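Local coordinates for insecticidal crystal protein Cry7Cal (Bacillus thuringiensis, PDB 5ZI1) that is an insecticidal crystal toxin active against locusts, probably acting through receptor binding and, as in related three-domain delta-endotoxins, by forming pores in gut membranes, at residues I21-G26 with T41-L46; E91-A96 with E115-T120; L150-L155 with N177-Y182; E171-Y176 with D237-P242; E244-L249 with P465-Q470. One frame throughout, in Å; residues are numbered along the deposited sequence. Where two conformers were deposited one is given.

Interaction 1: residues I21-G26 with T41-L46; sequences IRTFMG and TEVLRL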
# COMPACT_ATOMS: atom_id res chain seq x y z
N ILE A 21 2.03 -2.13 10.11
CA ILE A 21 1.65 -0.98 9.29
C ILE A 21 0.47 -0.27 9.91
O ILE A 21 0.49 0.95 10.15
CB ILE A 21 1.33 -1.43 7.86
CG1 ILE A 21 2.53 -2.12 7.23
CG2 ILE A 21 0.82 -0.26 7.01
CD1 ILE A 21 3.59 -1.23 6.76
N ARG A 22 -0.58 -1.04 10.20
CA ARG A 22 -1.81 -0.48 10.75
C ARG A 22 -1.54 0.26 12.04
O ARG A 22 -2.04 1.37 12.26
CB ARG A 22 -2.82 -1.61 10.97
CG ARG A 22 -4.13 -1.19 11.59
CD ARG A 22 -4.75 -2.38 12.27
NE ARG A 22 -4.13 -2.58 13.57
CZ ARG A 22 -3.79 -3.77 14.06
NH1 ARG A 22 -3.99 -4.87 13.34
NH2 ARG A 22 -3.23 -3.85 15.26
N THR A 23 -0.75 -0.35 12.93
CA THR A 23 -0.39 0.31 14.18
C THR A 23 0.25 1.67 13.94
O THR A 23 -0.13 2.66 14.57
CB THR A 23 0.53 -0.60 14.98
OG1 THR A 23 -0.05 -1.90 15.02
CG2 THR A 23 0.72 -0.07 16.38
N PHE A 24 1.23 1.75 13.04
CA PHE A 24 1.89 3.03 12.81
C PHE A 24 0.98 4.01 12.09
O PHE A 24 1.03 5.21 12.36
CB PHE A 24 3.19 2.82 12.04
CG PHE A 24 4.31 2.36 12.90
CD1 PHE A 24 4.97 3.25 13.73
CD2 PHE A 24 4.71 1.03 12.90
CE1 PHE A 24 6.00 2.84 14.55
CE2 PHE A 24 5.75 0.60 13.71
CZ PHE A 24 6.40 1.51 14.53
N MET A 25 0.14 3.53 11.17
CA MET A 25 -0.83 4.42 10.54
C MET A 25 -1.83 4.94 11.57
O MET A 25 -2.25 6.10 11.51
CB MET A 25 -1.57 3.70 9.41
CG MET A 25 -0.70 3.18 8.29
SD MET A 25 -1.66 2.75 6.82
CE MET A 25 -2.45 4.29 6.41
N GLY A 26 -2.24 4.09 12.52
CA GLY A 26 -3.22 4.52 13.50
C GLY A 26 -2.68 5.59 14.41
O GLY A 26 -3.42 6.45 14.88
N THR A 41 5.41 -0.11 23.53
CA THR A 41 5.12 -1.43 24.11
C THR A 41 4.34 -2.30 23.14
O THR A 41 4.64 -3.49 22.98
CB THR A 41 4.34 -1.28 25.41
OG1 THR A 41 3.11 -0.59 25.14
CG2 THR A 41 5.15 -0.50 26.45
N GLU A 42 3.34 -1.72 22.47
CA GLU A 42 2.63 -2.43 21.41
C GLU A 42 3.59 -2.93 20.34
O GLU A 42 3.54 -4.10 19.93
CB GLU A 42 1.60 -1.49 20.80
CG GLU A 42 0.32 -2.10 20.28
CD GLU A 42 -0.80 -1.06 20.13
OE1 GLU A 42 -0.56 0.15 20.39
OE2 GLU A 42 -1.93 -1.46 19.78
N VAL A 43 4.49 -2.05 19.88
CA VAL A 43 5.35 -2.34 18.74
C VAL A 43 6.41 -3.37 19.11
O VAL A 43 6.77 -4.23 18.30
CB VAL A 43 5.98 -1.04 18.21
CG1 VAL A 43 7.27 -1.31 17.44
CG2 VAL A 43 5.00 -0.32 17.30
N LEU A 44 6.92 -3.32 20.34
CA LEU A 44 7.89 -4.33 20.69
C LEU A 44 7.26 -5.71 20.79
O LEU A 44 7.89 -6.70 20.41
CB LEU A 44 8.63 -3.98 21.99
CG LEU A 44 9.39 -2.66 22.01
CD1 LEU A 44 9.00 -1.87 23.22
CD2 LEU A 44 10.88 -2.91 22.01
N ARG A 45 6.01 -5.80 21.25
CA ARG A 45 5.37 -7.11 21.29
C ARG A 45 5.14 -7.65 19.88
O ARG A 45 5.32 -8.84 19.63
CB ARG A 45 4.06 -7.05 22.07
CG ARG A 45 4.30 -7.09 23.57
CD ARG A 45 3.15 -6.52 24.36
NE ARG A 45 3.51 -6.33 25.76
CZ ARG A 45 2.70 -5.81 26.68
NH1 ARG A 45 1.48 -5.41 26.33
NH2 ARG A 45 3.11 -5.67 27.94
N LEU A 46 4.79 -6.77 18.94
CA LEU A 46 4.58 -7.24 17.57
C LEU A 46 5.88 -7.69 16.94
O LEU A 46 5.95 -8.78 16.35
CB LEU A 46 3.95 -6.15 16.71
CG LEU A 46 2.45 -6.02 16.85
CD1 LEU A 46 1.96 -4.80 16.09
CD2 LEU A 46 1.80 -7.32 16.34
O HOH W 1 -1.19 -2.68 17.44

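Interaction 2: residues E91-A96 with E115-T120; sequences EGYTSA and ERFVST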
# COMPACT_ATOMS: atom_id res chain seq x y z
N GLU A 91 13.61 -1.41 24.83
CA GLU A 91 13.01 -1.73 26.12
C GLU A 91 13.51 -0.77 27.18
O GLU A 91 12.71 -0.15 27.90
CB GLU A 91 13.32 -3.17 26.53
CG GLU A 91 12.62 -4.25 25.73
CD GLU A 91 13.09 -5.67 26.09
OE1 GLU A 91 13.85 -5.84 27.09
OE2 GLU A 91 12.70 -6.63 25.38
N GLY A 92 14.83 -0.61 27.28
CA GLY A 92 15.40 0.30 28.25
C GLY A 92 15.00 1.75 28.01
O GLY A 92 14.88 2.52 28.97
N TYR A 93 14.80 2.14 26.75
CA TYR A 93 14.38 3.51 26.49
C TYR A 93 12.93 3.74 26.92
O TYR A 93 12.63 4.71 27.63
CB TYR A 93 14.59 3.87 25.01
CG TYR A 93 13.93 5.18 24.64
CD1 TYR A 93 14.53 6.41 24.93
CD2 TYR A 93 12.68 5.20 24.03
CE1 TYR A 93 13.90 7.61 24.61
CE2 TYR A 93 12.05 6.37 23.70
CZ TYR A 93 12.65 7.58 23.99
OH TYR A 93 11.97 8.74 23.64
N THR A 94 12.01 2.86 26.50
CA THR A 94 10.61 3.02 26.89
C THR A 94 10.47 3.01 28.41
O THR A 94 9.74 3.82 28.99
CB THR A 94 9.74 1.91 26.28
OG1 THR A 94 10.13 0.65 26.85
CG2 THR A 94 9.94 1.83 24.80
N SER A 95 11.20 2.11 29.07
CA SER A 95 11.19 2.08 30.53
C SER A 95 11.66 3.41 31.12
O SER A 95 11.08 3.89 32.10
CB SER A 95 12.06 0.92 31.01
OG SER A 95 12.13 0.88 32.42
N ALA A 96 12.71 4.03 30.54
CA ALA A 96 13.14 5.33 31.05
C ALA A 96 12.19 6.43 30.64
O ALA A 96 11.99 7.39 31.40
CB ALA A 96 14.55 5.68 30.58
N GLU A 115 19.91 9.93 28.22
CA GLU A 115 21.00 8.99 27.96
C GLU A 115 20.55 7.77 27.18
O GLU A 115 21.26 7.34 26.28
CB GLU A 115 21.58 8.57 29.30
CG GLU A 115 22.87 7.76 29.19
CD GLU A 115 22.74 6.38 29.80
OE1 GLU A 115 22.25 5.48 29.08
OE2 GLU A 115 23.12 6.21 30.97
N ARG A 116 19.44 7.13 27.60
CA ARG A 116 18.93 5.99 26.84
C ARG A 116 18.57 6.38 25.42
O ARG A 116 18.74 5.56 24.50
CB ARG A 116 17.73 5.35 27.52
CG ARG A 116 17.98 5.00 28.96
CD ARG A 116 18.48 3.57 29.08
NE ARG A 116 18.65 3.22 30.49
CZ ARG A 116 19.78 3.39 31.17
NH1 ARG A 116 20.86 3.89 30.56
NH2 ARG A 116 19.82 3.07 32.45
N PHE A 117 18.11 7.61 25.21
CA PHE A 117 17.75 8.01 23.85
C PHE A 117 18.97 8.06 22.95
O PHE A 117 19.00 7.42 21.89
CB PHE A 117 17.03 9.36 23.86
CG PHE A 117 16.83 9.91 22.47
CD1 PHE A 117 15.73 9.51 21.71
CD2 PHE A 117 17.76 10.75 21.88
CE1 PHE A 117 15.56 9.97 20.42
CE2 PHE A 117 17.60 11.22 20.58
CZ PHE A 117 16.49 10.84 19.85
N VAL A 118 19.99 8.83 23.33
CA VAL A 118 21.13 8.98 22.43
C VAL A 118 21.91 7.68 22.34
O VAL A 118 22.41 7.33 21.26
CB VAL A 118 22.04 10.17 22.83
CG1 VAL A 118 21.22 11.45 23.03
CG2 VAL A 118 22.84 9.86 24.06
N SER A 119 21.98 6.91 23.42
CA SER A 119 22.61 5.60 23.30
C SER A 119 21.80 4.68 22.39
O SER A 119 22.38 3.89 21.65
CB SER A 119 22.83 4.96 24.67
OG SER A 119 21.61 4.74 25.35
N THR A 120 20.46 4.76 22.43
CA THR A 120 19.67 3.86 21.58
C THR A 120 19.72 4.32 20.12
O THR A 120 19.79 3.50 19.21
CB THR A 120 18.21 3.78 22.05
OG1 THR A 120 18.16 3.20 23.36
CG2 THR A 120 17.39 2.90 21.12

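Interaction 3: residues L150-L155 with N177-Y182; sequences LHLFLL and NEQKGY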
# COMPACT_ATOMS: atom_id res chain seq x y z
N LEU A 150 11.67 1.94 12.68
CA LEU A 150 11.82 2.22 14.10
C LEU A 150 12.77 3.39 14.35
O LEU A 150 12.53 4.21 15.24
CB LEU A 150 12.31 0.98 14.84
CG LEU A 150 11.38 -0.23 14.88
CD1 LEU A 150 12.04 -1.34 15.68
CD2 LEU A 150 10.02 0.13 15.46
N HIS A 151 13.85 3.48 13.57
CA HIS A 151 14.83 4.54 13.76
C HIS A 151 14.20 5.90 13.52
O HIS A 151 14.32 6.81 14.34
CB HIS A 151 16.02 4.31 12.82
CG HIS A 151 17.19 5.23 13.07
ND1 HIS A 151 18.19 5.42 12.14
CD2 HIS A 151 17.52 5.99 14.14
CE1 HIS A 151 19.08 6.26 12.64
NE2 HIS A 151 18.70 6.61 13.85
N LEU A 152 13.50 6.05 12.39
CA LEU A 152 12.85 7.31 12.07
C LEU A 152 11.86 7.71 13.15
O LEU A 152 11.78 8.89 13.55
CB LEU A 152 12.15 7.21 10.72
CG LEU A 152 13.17 7.08 9.59
CD1 LEU A 152 12.48 6.91 8.26
CD2 LEU A 152 14.03 8.31 9.61
N PHE A 153 11.10 6.73 13.65
CA PHE A 153 10.12 6.98 14.69
C PHE A 153 10.79 7.35 16.00
O PHE A 153 10.32 8.25 16.72
CB PHE A 153 9.22 5.76 14.87
CG PHE A 153 8.39 5.82 16.10
CD1 PHE A 153 7.41 6.79 16.24
CD2 PHE A 153 8.60 4.93 17.14
CE1 PHE A 153 6.64 6.86 17.38
CE2 PHE A 153 7.83 5.00 18.28
CZ PHE A 153 6.85 5.96 18.41
N LEU A 154 11.86 6.64 16.35
CA LEU A 154 12.62 7.01 17.54
C LEU A 154 13.13 8.45 17.44
O LEU A 154 13.15 9.17 18.44
CB LEU A 154 13.79 6.05 17.73
CG LEU A 154 14.66 6.42 18.93
CD1 LEU A 154 13.87 6.22 20.18
CD2 LEU A 154 15.99 5.66 18.99
N LEU A 155 13.56 8.88 16.25
CA LEU A 155 14.12 10.21 16.12
C LEU A 155 13.06 11.27 16.36
O LEU A 155 13.36 12.35 16.88
CB LEU A 155 14.77 10.38 14.73
CG LEU A 155 16.17 9.74 14.61
CD1 LEU A 155 16.59 9.46 13.17
CD2 LEU A 155 17.18 10.66 15.33
N ASN A 177 17.51 17.30 11.55
CA ASN A 177 18.16 17.24 10.25
C ASN A 177 18.69 15.84 9.95
O ASN A 177 18.66 15.41 8.80
CB ASN A 177 19.30 18.26 10.16
CG ASN A 177 18.80 19.69 10.23
OD1 ASN A 177 17.70 20.00 9.76
ND2 ASN A 177 19.60 20.56 10.81
N GLU A 178 19.21 15.15 10.95
CA GLU A 178 19.58 13.76 10.74
C GLU A 178 18.36 12.95 10.28
O GLU A 178 18.46 12.18 9.32
CB GLU A 178 20.16 13.17 12.02
CG GLU A 178 21.53 13.70 12.35
CD GLU A 178 22.06 13.09 13.63
OE1 GLU A 178 23.16 13.51 14.08
OE2 GLU A 178 21.36 12.20 14.18
N GLN A 179 17.21 13.15 10.93
CA GLN A 179 16.01 12.40 10.56
C GLN A 179 15.63 12.66 9.11
O GLN A 179 15.35 11.73 8.34
CB GLN A 179 14.84 12.77 11.48
CG GLN A 179 13.60 11.87 11.29
CD GLN A 179 12.33 12.42 11.93
OE1 GLN A 179 12.02 13.61 11.82
NE2 GLN A 179 11.58 11.54 12.61
N LYS A 180 15.65 13.93 8.71
CA LYS A 180 15.35 14.30 7.33
C LYS A 180 16.25 13.57 6.35
O LYS A 180 15.78 13.06 5.33
CB LYS A 180 15.49 15.81 7.16
CG LYS A 180 15.10 16.30 5.78
CD LYS A 180 15.12 17.83 5.69
CE LYS A 180 13.96 18.47 6.46
NZ LYS A 180 12.69 18.58 5.66
N GLY A 181 17.56 13.52 6.62
CA GLY A 181 18.45 12.76 5.77
C GLY A 181 18.14 11.26 5.76
O GLY A 181 18.18 10.61 4.71
N TYR A 182 17.86 10.69 6.94
CA TYR A 182 17.56 9.26 7.00
C TYR A 182 16.26 8.92 6.27
O TYR A 182 16.14 7.83 5.69
CB TYR A 182 17.47 8.78 8.44
CG TYR A 182 18.79 8.65 9.15
CD1 TYR A 182 19.79 7.83 8.65
CD2 TYR A 182 19.02 9.31 10.35
CE1 TYR A 182 21.00 7.70 9.31
CE2 TYR A 182 20.21 9.19 11.01
CZ TYR A 182 21.20 8.39 10.49
OH TYR A 182 22.38 8.28 11.17
O HOH W 2 13.31 14.82 14.78

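Interaction 4: residues E171-Y176 with D237-P242; sequences EIDLFY and DARTYP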
# COMPACT_ATOMS: atom_id res chain seq x y z
N GLU A 171 20.77 20.85 19.40
CA GLU A 171 20.81 19.40 19.40
C GLU A 171 19.47 18.82 18.94
O GLU A 171 19.45 17.86 18.17
CB GLU A 171 21.21 18.90 20.79
CG GLU A 171 21.62 17.44 20.82
CD GLU A 171 22.09 17.00 22.20
OE1 GLU A 171 22.72 15.92 22.29
OE2 GLU A 171 21.82 17.72 23.19
N ILE A 172 18.36 19.41 19.39
CA ILE A 172 17.05 19.14 18.78
C ILE A 172 17.11 19.35 17.28
O ILE A 172 16.59 18.54 16.50
CB ILE A 172 15.98 20.05 19.42
CG1 ILE A 172 15.86 19.75 20.91
CG2 ILE A 172 14.64 19.92 18.71
CD1 ILE A 172 14.98 20.74 21.63
N ASP A 173 17.77 20.44 16.84
CA ASP A 173 17.85 20.73 15.40
C ASP A 173 18.74 19.73 14.68
O ASP A 173 18.50 19.45 13.50
CB ASP A 173 18.37 22.14 15.16
CG ASP A 173 17.34 23.22 15.49
OD1 ASP A 173 16.17 22.90 15.79
OD2 ASP A 173 17.70 24.41 15.40
N LEU A 174 19.78 19.23 15.34
CA LEU A 174 20.64 18.23 14.70
C LEU A 174 19.86 16.95 14.44
O LEU A 174 19.88 16.41 13.33
CB LEU A 174 21.85 17.95 15.58
CG LEU A 174 22.87 16.96 15.00
CD1 LEU A 174 23.64 17.58 13.84
CD2 LEU A 174 23.82 16.48 16.09
N PHE A 175 19.14 16.46 15.45
CA PHE A 175 18.35 15.24 15.31
C PHE A 175 17.29 15.38 14.23
O PHE A 175 17.10 14.47 13.41
CB PHE A 175 17.73 14.87 16.65
CG PHE A 175 18.71 14.27 17.62
CD1 PHE A 175 19.47 13.16 17.25
CD2 PHE A 175 18.89 14.81 18.87
CE1 PHE A 175 20.37 12.60 18.14
CE2 PHE A 175 19.80 14.26 19.76
CZ PHE A 175 20.54 13.15 19.39
N TYR A 176 16.61 16.53 14.19
CA TYR A 176 15.68 16.83 13.11
C TYR A 176 16.35 16.66 11.75
O TYR A 176 15.83 15.95 10.88
CB TYR A 176 15.12 18.25 13.26
CG TYR A 176 14.09 18.58 12.21
CD1 TYR A 176 12.80 18.05 12.29
CD2 TYR A 176 14.40 19.38 11.12
CE1 TYR A 176 11.84 18.32 11.32
CE2 TYR A 176 13.45 19.67 10.14
CZ TYR A 176 12.17 19.13 10.25
OH TYR A 176 11.19 19.40 9.30
N ASP A 237 8.14 13.44 10.64
CA ASP A 237 8.60 14.82 10.73
C ASP A 237 7.61 15.59 11.59
O ASP A 237 6.56 16.03 11.11
CB ASP A 237 8.72 15.41 9.33
CG ASP A 237 9.18 16.85 9.31
OD1 ASP A 237 9.13 17.53 10.36
OD2 ASP A 237 9.56 17.32 8.21
N ALA A 238 7.93 15.75 12.88
CA ALA A 238 6.98 16.33 13.82
C ALA A 238 6.78 17.83 13.62
O ALA A 238 5.85 18.39 14.21
CB ALA A 238 7.43 16.07 15.25
N ARG A 239 7.63 18.50 12.84
CA ARG A 239 7.37 19.90 12.52
C ARG A 239 6.37 20.04 11.38
O ARG A 239 5.51 20.92 11.42
CB ARG A 239 8.67 20.61 12.16
CG ARG A 239 9.49 20.96 13.36
CD ARG A 239 10.84 21.55 12.97
NE ARG A 239 11.74 21.35 14.09
CZ ARG A 239 13.04 21.63 14.08
NH1 ARG A 239 13.61 22.15 13.01
NH2 ARG A 239 13.75 21.38 15.17
N THR A 240 6.51 19.19 10.36
CA THR A 240 5.57 19.21 9.24
C THR A 240 4.24 18.58 9.63
O THR A 240 3.20 18.95 9.08
CB THR A 240 6.18 18.48 8.04
OG1 THR A 240 7.52 18.93 7.83
CG2 THR A 240 5.38 18.74 6.78
N TYR A 241 4.25 17.67 10.60
CA TYR A 241 3.05 16.99 11.07
C TYR A 241 3.01 17.09 12.59
O TYR A 241 3.29 16.11 13.30
CB TYR A 241 3.00 15.54 10.57
CG TYR A 241 2.99 15.45 9.06
CD1 TYR A 241 4.18 15.30 8.33
CD2 TYR A 241 1.80 15.51 8.34
CE1 TYR A 241 4.16 15.23 6.93
CE2 TYR A 241 1.78 15.44 6.95
CZ TYR A 241 2.96 15.29 6.25
OH TYR A 241 2.92 15.23 4.87
N PRO A 242 2.65 18.26 13.12
CA PRO A 242 2.57 18.43 14.58
C PRO A 242 1.31 17.89 15.22
O PRO A 242 1.16 18.00 16.44
CB PRO A 242 2.64 19.96 14.74
CG PRO A 242 1.97 20.49 13.52
CD PRO A 242 2.35 19.51 12.40

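Interaction 5: residues E244-L249 with P465-Q470; sequences ETVTEL and PDKITQ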
# COMPACT_ATOMS: atom_id res chain seq x y z
N GLU A 244 -2.13 14.69 14.83
CA GLU A 244 -2.60 13.45 14.24
C GLU A 244 -2.96 13.64 12.78
O GLU A 244 -3.59 14.62 12.40
CB GLU A 244 -3.80 12.93 15.03
CG GLU A 244 -3.48 12.75 16.50
CD GLU A 244 -4.70 12.38 17.32
OE1 GLU A 244 -5.75 12.09 16.71
OE2 GLU A 244 -4.60 12.36 18.58
N THR A 245 -2.51 12.69 11.96
CA THR A 245 -2.55 12.78 10.51
C THR A 245 -3.19 11.51 10.01
O THR A 245 -2.81 10.42 10.45
CB THR A 245 -1.13 12.92 9.92
OG1 THR A 245 -0.45 14.03 10.52
CG2 THR A 245 -1.19 13.12 8.41
N VAL A 246 -4.14 11.63 9.09
CA VAL A 246 -4.89 10.48 8.60
C VAL A 246 -4.45 10.20 7.17
O VAL A 246 -4.57 11.06 6.29
CB VAL A 246 -6.41 10.72 8.68
CG1 VAL A 246 -7.15 9.54 8.05
CG2 VAL A 246 -6.82 10.91 10.12
N THR A 247 -3.96 8.98 6.93
CA THR A 247 -3.38 8.63 5.65
C THR A 247 -4.05 7.40 5.05
O THR A 247 -4.70 6.61 5.74
CB THR A 247 -1.90 8.40 5.80
OG1 THR A 247 -1.72 7.31 6.72
CG2 THR A 247 -1.25 9.63 6.40
N GLU A 248 -3.88 7.26 3.73
CA GLU A 248 -4.46 6.14 2.99
C GLU A 248 -3.43 5.55 2.04
O GLU A 248 -2.64 6.29 1.45
CB GLU A 248 -5.69 6.58 2.18
CG GLU A 248 -6.63 7.54 2.88
CD GLU A 248 -7.94 7.73 2.10
OE1 GLU A 248 -7.87 7.95 0.86
OE2 GLU A 248 -9.03 7.65 2.73
N LEU A 249 -3.45 4.22 1.90
CA LEU A 249 -2.66 3.49 0.92
C LEU A 249 -3.57 3.13 -0.26
O LEU A 249 -4.40 2.22 -0.14
CB LEU A 249 -2.10 2.21 1.53
CG LEU A 249 -1.29 2.31 2.81
CD1 LEU A 249 -1.14 0.93 3.44
CD2 LEU A 249 0.08 2.95 2.51
N PRO A 465 -11.85 17.68 11.12
CA PRO A 465 -11.45 18.75 12.04
C PRO A 465 -10.62 18.13 13.16
O PRO A 465 -10.76 16.94 13.48
CB PRO A 465 -12.78 19.31 12.55
CG PRO A 465 -13.75 18.18 12.36
CD PRO A 465 -13.31 17.46 11.14
N ASP A 466 -9.72 18.93 13.72
CA ASP A 466 -8.77 18.53 14.75
C ASP A 466 -7.70 17.57 14.25
O ASP A 466 -6.93 17.04 15.07
CB ASP A 466 -9.47 17.88 15.95
CG ASP A 466 -10.61 18.71 16.48
OD1 ASP A 466 -10.91 19.78 15.91
OD2 ASP A 466 -11.20 18.29 17.50
N LYS A 467 -7.62 17.34 12.94
CA LYS A 467 -6.64 16.42 12.38
C LYS A 467 -6.16 16.96 11.04
O LYS A 467 -6.89 17.69 10.35
CB LYS A 467 -7.22 15.01 12.18
CG LYS A 467 -7.60 14.30 13.46
CD LYS A 467 -8.10 12.90 13.20
CE LYS A 467 -7.66 11.95 14.30
NZ LYS A 467 -8.79 11.42 15.11
N ILE A 468 -4.94 16.59 10.67
CA ILE A 468 -4.51 16.79 9.30
C ILE A 468 -5.08 15.65 8.47
O ILE A 468 -4.84 14.47 8.76
CB ILE A 468 -2.99 16.85 9.19
CG1 ILE A 468 -2.46 18.14 9.84
CG2 ILE A 468 -2.60 16.79 7.74
CD1 ILE A 468 -0.98 18.06 10.28
N THR A 469 -5.87 15.99 7.46
CA THR A 469 -6.46 14.99 6.59
C THR A 469 -5.62 14.94 5.33
O THR A 469 -5.52 15.93 4.61
CB THR A 469 -7.92 15.32 6.28
OG1 THR A 469 -8.60 15.63 7.50
CG2 THR A 469 -8.59 14.09 5.65
N GLN A 470 -5.00 13.79 5.09
CA GLN A 470 -4.11 13.64 3.95
C GLN A 470 -4.85 12.77 2.94
O GLN A 470 -5.08 11.58 3.19
CB GLN A 470 -2.76 13.07 4.36
CG GLN A 470 -1.75 12.95 3.21
CD GLN A 470 -0.53 12.13 3.60
OE1 GLN A 470 -0.61 10.92 3.73
NE2 GLN A 470 0.61 12.80 3.80
O HOH W 3 -2.82 9.68 2.75

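Interaction 1: residues I21-G26 with T41-L46
Thr23 meets Glu42 and Leu46 of helix 33-47, with a water at the border of the contact. That water donates to Thr23 OG1 and, at 2.7 Å, to Glu42 OE2; NH2 of the preceding Arg22 is its weak third partner. Arg22 NH2 and Glu42 OE2 themselves stand 5.3 Å apart, so the opposite charges probably attract each other without pairing directly. The CB of Thr23 is directed toward helix 33-47, and its CA lies 7.8 Å from that of Val43. Its methyl, CG2, lies anti to the backbone N (OG1 at chi1 -48°) and reaches to within 4.2 Å of Glu42 CD. The hydroxyl on the other branch is beside the backbone N, where it hydrogen-bonds Ser19 O one turn earlier; OG1 also touches the methyl Leu46 CD1 at 3.7 Å. Phe24 adds the apolar half. The far end of its ring, CZ and CE2, presses on Val43 CG2, with CZ at 3.6 Å, and the two side chains cross at about a right angle. Leu150 of helix 141-165 packs on both Phe24 and Val43, which carries this end of the contact into the domain interior, while the water and Glu42 mark its polar border. The segment axes run antiparallel at 169° and 10.9 Å apart. The pair belongs to the alpha-helical bundle that forms the N-terminal domain of three-domain Cry toxins.

Interaction 2: residues E91-A96 with E115-T120
Tyr93 lies alongside Phe117, the two side chains pointing the same way from their antiparallel helices. Tyr93 CE1 comes 3.7 Å from Phe117 CB and sits at the edge of the Phe117 ring, in its plane, so the rings are neighbours without stacking. Tyr93 CB in turn touches Thr120 OG1 at 4.0 Å. Beside them Arg116 folds over the partner helix: a bend at chi2 (-93°) carries CD to 3.8 Å from Gly92 O, and CG touches Ala96 CB at 3.9 Å. The CA atoms of Tyr93 and Arg116 approach to 5.2 Å. In the next shell, the Thr120 hydroxyl is positioned by Arg116 O, which accepts from Thr120 OG1 and Thr120 N on opposite faces of its plane. Tyr93 OH bonds Asn157 OD1 of helix 141-165, whose Leu154 packs against both Tyr93 and Thr120. Phe117 meets Phe175 of helix 169-202 edge-to-face, placing this helix pair against two further helices of the N-terminal domain.

Interaction 3: residues L150-L155 with N177-Y182
With His151 CG anti to the backbone N (chi1 -171°) and Tyr182 CG anti to its carbonyl carbon, the two rings come together between the helices. His151 CE1 lies over one face of the phenol ring, displaced toward its rim, 3.5 Å from Tyr182 CE2. The edge of the imidazole faces the tyrosine ring, with the planes inclined at 52° and the centroids 4.6 Å apart. Both imidazole nitrogens have partners: ND1 bonds Tyr186 OH and NE2 bonds Glu121 OE2, which would hold the ring's rotation. In the helical bundle of the N-terminal delta-endotoxin domain, this contact joins helices 141-165 and 169-202, antiparallel at 157°, and most of the touching residues are buried. Gln179, extended beyond CG, gives the pair a polar tie. Its NE2 donates to Leu152 O at 2.8 Å, with that oxygen nearly in the amide plane and the donor tilted from the carbonyl plane. A second bond, to Tyr236 O, uses the same amide nitrogen. Apolar groups fill in around the glutamine stem: Leu155 CB lies 3.9 Å from Gln179 CG, and Leu152 CD2 reaches the same atom. The Leu152 methyl also touches Tyr182 CB, at 3.7 Å, while Leu155 CD1 meets Tyr182 CD2 from a side chain crossing the tyrosine at about a right angle.

Interaction 4: residues E171-Y176 with D237-P242
Arg239 and Tyr176 form a cation-pi stack, the guanidinium lying flat on the phenol ring with the planes 13° apart. Arg239 CZ stands 4.0 Å from the ring centroid, and NH1 is over the same face toward the rim, 3.4 Å from Tyr176 CD2. The arginine chain, extended from CG to NE, runs over that face, and its CD adds a CH-pi contact. In ionic terms, Arg239 NH2 bridges to Asp173 OD1 at 2.9 Å, on the anti side and somewhat out of the carboxylate plane, while NE pairs with Glu159 of helix 141-165. The contact ties helix 169-202 of the N-terminal domain to the loop between helix 232-235 and strand 245-246, where Asp237 starts an Asx motif. Among the hydrogen bonds, Asp237 OD1 accepts from Thr240 N at 3.1 Å and OD2 from Thr240 OG1 at 2.6 Å, both from above the carboxylate plane. Tyr176 OH bonds the same carboxylate weakly, with OD2 and OD1 both near. Asp173 OD1 also accepts from Gln169.

Interaction 5: residues E244-L249 with P465-Q470
Val246 is gripped through both its backbone polar groups: its N donates to Ile468 O at 2.9 Å, and its O accepts from Gln470 N at 3.0 Å. Two residues earlier, Glu244 O accepts from Ile468 N. The three bonds set Thr245 beside Ile468 and Val246 beside Thr469 in parallel register, and a CA-H...O contact from Thr245 to Ile468 O, 3.3 Å from CA to O, reinforces the ladder. A water extends it past the paired residues, accepting from Glu248 N and donating to both Gln470 O and Gln470 OE1. This short parallel ladder adds strand 245-246, which follows the helices of the N-terminal part in the chain, to the sheet holding 468-472, which continues antiparallel into 589-599. Residues 244-249 are thus joined to the beta-rich C-terminal part of the three-domain toxin. Charge contributes at one end, where Lys467 NZ lies 3.5 Å from Glu244 OE1 in a long salt bridge; Lys467 CE is nearer to that oxygen, at 3.1 Å. Lys467 CD packs on Val246 CG2 at 3.9 Å. On the other face, Thr245 and Ile468 lie side by side, pointing the same way, with their CG2 methyls 4.0 Å apart. Gln470 OE1 lies 3.0 Å from Thr247 CG2, while NE2 bonds Glu596 of strand 589-599, and Met25 of helix 13-26 packs against Thr247.

How the interactions relate
Interactions 1, 2 and 3 all join antiparallel helices of the N-terminal bundle but differ in chemistry: water and apolar ends in the first, aromatic and arginine packing without a cross-helix hydrogen bond in the partly buried second, a buried side-chain amide hydrogen bond and a ring pair in the third. Leu150 packs against interaction 1 and Leu154 against interaction 2, linking both to helix 141-165. Interaction 4 shares helix 169-202 with interaction 3, their centres about 9 Å apart, yet lies at the surface and relies on a salt bridge and a cation-pi stack. Interaction 5, buried like 1 and 3, uses backbone bonds between strands; Tyr241 and Pro242 of the interaction 4 loop reach Ile468, and Met25 on Leu249 connects it to helix 13-26.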